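Local coordinates for cell envelope-related transcriptional attenuator domain-containing protein (Eubacterium siraeum, PDB 4OBM) that is of unknown function but belongs to the LytR-CpsA-Psr family, whose members probably attach glycopolymers to the bacterial cell wall, at residues N95-L108 with F195-D208. Residues are numbered along the deposited sequence; the frame is centred on the assembly and turned at random.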
loop_
_atom_site.group_PDB
_atom_site.type_symbol
_atom_site.label_atom_id
_atom_site.label_comp_id
_atom_site.label_asym_id
_atom_site.label_seq_id
_atom_site.Cartn_x
_atom_site.Cartn_y
_atom_site.Cartn_z
ATOM N N ASN A 95 -7.312 -4.802 -9.838
ATOM C CA ASN A 95 -8.769 -4.693 -9.979
ATOM C C ASN A 95 -9.402 -4.315 -8.641
ATOM O O ASN A 95 -10.458 -3.679 -8.610
ATOM C CB ASN A 95 -9.380 -6.026 -10.477
ATOM C CG ASN A 95 -8.645 -6.730 -11.604
ATOM O OD1 ASN A 95 -8.300 -7.914 -11.503
ATOM N ND2 ASN A 95 -8.431 -6.044 -12.725
ATOM N N LYS A 96 -8.770 -4.755 -7.531
ATOM C CA LYS A 96 -9.285 -4.537 -6.189
ATOM C C LYS A 96 -8.670 -3.334 -5.520
ATOM O O LYS A 96 -7.513 -2.958 -5.769
ATOM C CB LYS A 96 -9.126 -5.786 -5.308
ATOM C CG LYS A 96 -9.884 -7.029 -5.798
ATOM C CD LYS A 96 -11.370 -6.771 -6.125
ATOM C CE LYS A 96 -12.034 -8.025 -6.642
ATOM N NZ LYS A 96 -13.507 -7.889 -6.684
ATOM N N TYR A 97 -9.488 -2.684 -4.701
ATOM C CA TYR A 97 -9.054 -1.490 -3.988
ATOM C C TYR A 97 -9.679 -1.416 -2.611
ATOM O O TYR A 97 -10.719 -2.038 -2.382
ATOM C CB TYR A 97 -9.416 -0.220 -4.793
ATOM C CG TYR A 97 -10.900 -0.022 -5.006
ATOM C CD1 TYR A 97 -11.691 0.595 -4.035
ATOM C CD2 TYR A 97 -11.507 -0.403 -6.198
ATOM C CE1 TYR A 97 -13.063 0.741 -4.210
ATOM C CE2 TYR A 97 -12.872 -0.226 -6.400
ATOM C CZ TYR A 97 -13.645 0.357 -5.407
ATOM O OH TYR A 97 -14.993 0.522 -5.621
ATOM N N ILE A 98 -9.080 -0.601 -1.723
ATOM C CA ILE A 98 -9.623 -0.267 -0.405
ATOM C C ILE A 98 -9.515 1.249 -0.227
ATOM O O ILE A 98 -8.409 1.781 -0.248
ATOM C CB ILE A 98 -8.973 -1.010 0.820
ATOM C CG1 ILE A 98 -8.921 -2.548 0.639
ATOM C CG2 ILE A 98 -9.698 -0.614 2.147
ATOM C CD1 ILE A 98 -7.936 -3.223 1.567
ATOM N N ARG A 99 -10.630 1.939 -0.039
ATOM C CA ARG A 99 -10.544 3.362 0.271
ATOM C C ARG A 99 -10.787 3.505 1.748
ATOM O O ARG A 99 -11.894 3.237 2.227
ATOM C CB ARG A 99 -11.512 4.243 -0.546
ATOM C CG ARG A 99 -11.505 5.703 -0.051
ATOM C CD ARG A 99 -12.664 6.514 -0.585
ATOM N NE ARG A 99 -12.588 6.580 -2.036
ATOM C CZ ARG A 99 -13.308 7.380 -2.801
ATOM N NH1 ARG A 99 -14.183 8.225 -2.257
ATOM N NH2 ARG A 99 -13.163 7.350 -4.113
ATOM N N PHE A 100 -9.734 3.881 2.474
ATOM C CA PHE A 100 -9.803 4.107 3.909
ATOM C C PHE A 100 -10.244 5.517 4.173
ATOM O O PHE A 100 -10.110 6.366 3.301
ATOM C CB PHE A 100 -8.420 3.885 4.562
ATOM C CG PHE A 100 -7.955 2.453 4.605
ATOM C CD1 PHE A 100 -8.422 1.581 5.585
ATOM C CD2 PHE A 100 -7.020 1.982 3.687
ATOM C CE1 PHE A 100 -7.999 0.253 5.617
ATOM C CE2 PHE A 100 -6.591 0.653 3.726
ATOM C CZ PHE A 100 -7.079 -0.200 4.693
ATOM N N THR A 101 -10.732 5.777 5.388
ATOM C CA THR A 101 -11.006 7.128 5.866
ATOM C C THR A 101 -10.106 7.340 7.085
ATOM O O THR A 101 -9.464 6.377 7.541
ATOM C CB THR A 101 -12.479 7.330 6.190
ATOM O OG1 THR A 101 -12.778 6.498 7.311
ATOM C CG2 THR A 101 -13.414 7.058 4.979
ATOM N N LYS A 102 -10.093 8.557 7.668
ATOM C CA LYS A 102 -9.288 8.761 8.881
ATOM C C LYS A 102 -9.710 7.740 9.939
ATOM O O LYS A 102 -8.862 7.099 10.561
ATOM C CB LYS A 102 -9.416 10.203 9.415
ATOM C CG LYS A 102 -8.841 10.406 10.806
ATOM C CD LYS A 102 -8.877 11.833 11.216
ATOM C CE LYS A 102 -8.339 12.001 12.623
ATOM N NZ LYS A 102 -8.180 13.438 12.972
ATOM N N SER A 103 -11.034 7.559 10.066
ATOM C CA SER A 103 -11.688 6.673 11.015
ATOM C C SER A 103 -11.364 5.175 10.778
ATOM O O SER A 103 -10.964 4.495 11.725
ATOM C CB SER A 103 -13.198 6.901 10.967
ATOM O OG SER A 103 -13.869 6.103 11.924
ATOM N N THR A 104 -11.551 4.663 9.541
ATOM C CA THR A 104 -11.349 3.233 9.273
ATOM C C THR A 104 -9.852 2.837 9.307
ATOM O O THR A 104 -9.541 1.775 9.856
ATOM C CB THR A 104 -12.076 2.754 8.002
ATOM O OG1 THR A 104 -11.488 3.314 6.833
ATOM C CG2 THR A 104 -13.571 3.048 8.039
ATOM N N LEU A 105 -8.936 3.687 8.796
ATOM C CA LEU A 105 -7.492 3.410 8.849
ATOM C C LEU A 105 -6.970 3.383 10.319
ATOM O O LEU A 105 -6.148 2.533 10.652
ATOM C CB LEU A 105 -6.682 4.434 8.015
ATOM C CG LEU A 105 -5.189 4.075 7.756
ATOM C CD1 LEU A 105 -4.989 2.563 7.389
ATOM C CD2 LEU A 105 -4.577 4.965 6.692
ATOM N N THR A 106 -7.446 4.310 11.179
ATOM C CA THR A 106 -7.031 4.385 12.583
ATOM C C THR A 106 -7.531 3.135 13.315
ATOM O O THR A 106 -6.793 2.548 14.116
ATOM C CB THR A 106 -7.547 5.686 13.220
ATOM O OG1 THR A 106 -7.139 6.795 12.407
ATOM C CG2 THR A 106 -7.070 5.874 14.656
ATOM N N GLU A 107 -8.773 2.712 12.997
ATOM C CA GLU A 107 -9.376 1.522 13.551
ATOM C C GLU A 107 -8.600 0.278 13.116
ATOM O O GLU A 107 -8.344 -0.577 13.967
ATOM C CB GLU A 107 -10.847 1.411 13.186
ATOM C CG GLU A 107 -11.617 0.837 14.360
ATOM C CD GLU A 107 -12.997 0.279 14.091
ATOM O OE1 GLU A 107 -13.776 0.926 13.353
ATOM O OE2 GLU A 107 -13.313 -0.788 14.667
ATOM N N LEU A 108 -8.151 0.205 11.843
ATOM C CA LEU A 108 -7.324 -0.919 11.373
ATOM C C LEU A 108 -6.056 -1.013 12.220
ATOM O O LEU A 108 -5.807 -2.070 12.774
ATOM C CB LEU A 108 -6.978 -0.817 9.873
ATOM C CG LEU A 108 -5.970 -1.851 9.298
ATOM C CD1 LEU A 108 -6.610 -3.200 9.070
ATOM C CD2 LEU A 108 -5.432 -1.392 7.991
ATOM N N PHE A 195 -13.243 -6.866 9.140
ATOM C CA PHE A 195 -13.319 -5.404 9.289
ATOM C C PHE A 195 -13.234 -4.688 7.904
ATOM O O PHE A 195 -13.994 -3.753 7.657
ATOM C CB PHE A 195 -12.207 -4.865 10.233
ATOM C CG PHE A 195 -12.178 -3.353 10.272
ATOM C CD1 PHE A 195 -13.142 -2.641 10.977
ATOM C CD2 PHE A 195 -11.214 -2.640 9.568
ATOM C CE1 PHE A 195 -13.148 -1.240 10.965
ATOM C CE2 PHE A 195 -11.230 -1.240 9.550
ATOM C CZ PHE A 195 -12.171 -0.554 10.283
ATOM N N ILE A 196 -12.278 -5.104 7.037
ATOM C CA ILE A 196 -12.103 -4.509 5.707
ATOM C C ILE A 196 -13.412 -4.614 4.884
ATOM O O ILE A 196 -13.904 -3.601 4.393
ATOM C CB ILE A 196 -10.899 -5.165 4.955
ATOM C CG1 ILE A 196 -9.523 -4.877 5.634
ATOM C CG2 ILE A 196 -10.909 -4.885 3.431
ATOM C CD1 ILE A 196 -9.105 -3.361 5.861
ATOM N N ILE A 197 -13.969 -5.829 4.769
ATOM C CA ILE A 197 -15.156 -6.128 3.968
ATOM C C ILE A 197 -16.394 -5.392 4.501
ATOM O O ILE A 197 -17.195 -4.904 3.693
ATOM C CB ILE A 197 -15.362 -7.677 3.888
ATOM C CG1 ILE A 197 -14.275 -8.310 2.980
ATOM C CG2 ILE A 197 -16.783 -8.090 3.403
ATOM C CD1 ILE A 197 -14.185 -9.809 3.042
ATOM N N ASN A 198 -16.530 -5.275 5.842
ATOM C CA ASN A 198 -17.733 -4.708 6.425
ATOM C C ASN A 198 -17.695 -3.217 6.718
ATOM O O ASN A 198 -18.768 -2.636 6.826
ATOM C CB ASN A 198 -18.137 -5.475 7.704
ATOM C CG ASN A 198 -18.563 -6.911 7.453
ATOM O OD1 ASN A 198 -19.667 -7.194 6.991
ATOM N ND2 ASN A 198 -17.693 -7.862 7.739
ATOM N N PHE A 199 -16.529 -2.584 6.877
ATOM C CA PHE A 199 -16.559 -1.177 7.285
ATOM C C PHE A 199 -15.745 -0.223 6.392
ATOM O O PHE A 199 -15.785 0.992 6.607
ATOM C CB PHE A 199 -16.130 -1.053 8.768
ATOM C CG PHE A 199 -17.145 -1.710 9.686
ATOM C CD1 PHE A 199 -18.316 -1.049 10.042
ATOM C CD2 PHE A 199 -16.975 -3.027 10.114
ATOM C CE1 PHE A 199 -19.272 -1.674 10.848
ATOM C CE2 PHE A 199 -17.937 -3.652 10.913
ATOM C CZ PHE A 199 -19.072 -2.969 11.285
ATOM N N THR A 200 -15.060 -0.746 5.374
ATOM C CA THR A 200 -14.315 0.121 4.481
ATOM C C THR A 200 -14.993 0.145 3.114
ATOM O O THR A 200 -15.732 -0.776 2.775
ATOM C CB THR A 200 -12.831 -0.298 4.377
ATOM O OG1 THR A 200 -12.703 -1.464 3.560
ATOM C CG2 THR A 200 -12.164 -0.494 5.731
ATOM N N ASN A 201 -14.724 1.197 2.329
ATOM C CA ASN A 201 -15.183 1.321 0.956
ATOM C C ASN A 201 -14.268 0.414 0.110
ATOM O O ASN A 201 -13.129 0.776 -0.158
ATOM C CB ASN A 201 -15.125 2.791 0.510
ATOM C CG ASN A 201 -15.689 3.080 -0.864
ATOM O OD1 ASN A 201 -15.859 2.202 -1.720
ATOM N ND2 ASN A 201 -15.974 4.341 -1.112
ATOM N N THR A 202 -14.738 -0.788 -0.244
ATOM C CA THR A 202 -13.893 -1.732 -0.983
ATOM C C THR A 202 -14.711 -2.599 -1.948
ATOM O O THR A 202 -15.918 -2.737 -1.772
ATOM C CB THR A 202 -13.067 -2.607 0.024
ATOM O OG1 THR A 202 -12.205 -3.482 -0.694
ATOM C CG2 THR A 202 -13.939 -3.418 0.997
ATOM N N ASN A 203 -14.037 -3.203 -2.955
ATOM C CA ASN A 203 -14.694 -4.130 -3.873
ATOM C C ASN A 203 -14.104 -5.529 -3.652
ATOM O O ASN A 203 -14.293 -6.428 -4.479
ATOM C CB ASN A 203 -14.571 -3.673 -5.331
ATOM C CG ASN A 203 -13.159 -3.623 -5.842
ATOM O OD1 ASN A 203 -12.202 -3.488 -5.078
ATOM N ND2 ASN A 203 -13.003 -3.711 -7.147
ATOM N N ILE A 204 -13.370 -5.697 -2.526
ATOM C CA ILE A 204 -12.789 -6.977 -2.111
ATOM C C ILE A 204 -13.935 -7.809 -1.536
ATOM O O ILE A 204 -14.606 -7.389 -0.590
ATOM C CB ILE A 204 -11.588 -6.813 -1.113
ATOM C CG1 ILE A 204 -10.348 -6.230 -1.817
ATOM C CG2 ILE A 204 -11.241 -8.136 -0.385
ATOM C CD1 ILE A 204 -9.134 -6.044 -0.939
ATOM N N GLU A 205 -14.161 -8.978 -2.111
ATOM C CA GLU A 205 -15.201 -9.870 -1.614
ATOM C C GLU A 205 -14.547 -10.974 -0.811
ATOM O O GLU A 205 -13.325 -11.159 -0.902
ATOM C CB GLU A 205 -16.072 -10.434 -2.768
ATOM C CG GLU A 205 -16.910 -9.401 -3.520
ATOM C CD GLU A 205 -17.753 -8.437 -2.695
ATOM O OE1 GLU A 205 -18.384 -8.869 -1.699
ATOM O OE2 GLU A 205 -17.786 -7.238 -3.058
ATOM N N GLN A 206 -15.351 -11.711 -0.021
ATOM C CA GLN A 206 -14.893 -12.826 0.809
ATOM C C GLN A 206 -14.198 -13.912 -0.046
ATOM O O GLN A 206 -13.203 -14.477 0.388
ATOM C CB GLN A 206 -16.084 -13.413 1.589
ATOM C CG GLN A 206 -15.735 -14.515 2.584
ATOM C CD GLN A 206 -14.884 -14.003 3.708
ATOM O OE1 GLN A 206 -15.202 -12.999 4.356
ATOM N NE2 GLN A 206 -13.777 -14.683 3.949
ATOM N N SER A 207 -14.682 -14.140 -1.276
ATOM C CA SER A 207 -14.115 -15.123 -2.208
ATOM C C SER A 207 -12.663 -14.762 -2.610
ATOM O O SER A 207 -11.853 -15.666 -2.800
ATOM C CB SER A 207 -14.998 -15.253 -3.445
ATOM O OG SER A 207 -15.235 -13.995 -4.056
ATOM N N ASP A 208 -12.343 -13.440 -2.706
ATOM C CA ASP A 208 -11.014 -12.893 -3.058
ATOM C C ASP A 208 -10.003 -13.198 -1.974
ATOM O O ASP A 208 -8.895 -13.654 -2.275
ATOM C CB ASP A 208 -11.080 -11.373 -3.290
ATOM C CG ASP A 208 -12.050 -10.964 -4.370
ATOM O OD1 ASP A 208 -12.011 -11.571 -5.453
ATOM O OD2 ASP A 208 -12.858 -10.036 -4.123
HETATM O O HOH W 1 -13.155 3.257 4.583
#
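Asn203 turns its CG between its own backbone N and carbonyl carbon (chi1 63°), which stacks its amide on one face of the Tyr97 ring, OD1 offset toward the rim and the two planes 23° apart; Lys96, bent at chi2 (-50°), reaches over to the carbonyl of the same asparagine. These groups continue an antiparallel edge pairing in which 201-202, an outermost strand of the mixed sheet, adds to strand 94-100. The evidence is the hydrogen-bonded pair Arg99 and Asn201, with Arg99 N to Asn201 O at 2.8 Å and a weak return bond from Asn201 N to Arg99 O, followed by the non-hydrogen-bonded pair Ile98 and Thr202. Beyond it the Asn203 side-chain amide takes over from the backbone, bonding groups that flank Lys96 in sequence: OD1 accepts from Tyr97 N at 2.9 Å, in the carbonyl plane, and ND2 gives a nearly straight bond to Asn95 O. Replacing Asn203 by an alanine would probably leave Tyr97 N and Asn95 O without these mates and the Tyr97 ring without its stacked amide. Lys96 NZ donates to Asn203 O at 2.8 Å and forms a salt bridge with Asp208 OD2, which also accepts from Glu205 N. On the face that carries Ile98 and Thr202, Ile98 CD1 meets Ile196 CG2 at 3.9 Å, packing strand 94-100 against helix 186-199. Farther along, Phe195 presents its ring edge to Thr104 O. Thr202 OG1 works twice, accepting from Ile204 N in an ST turn and donating to Tyr97 O at 2.7 Å.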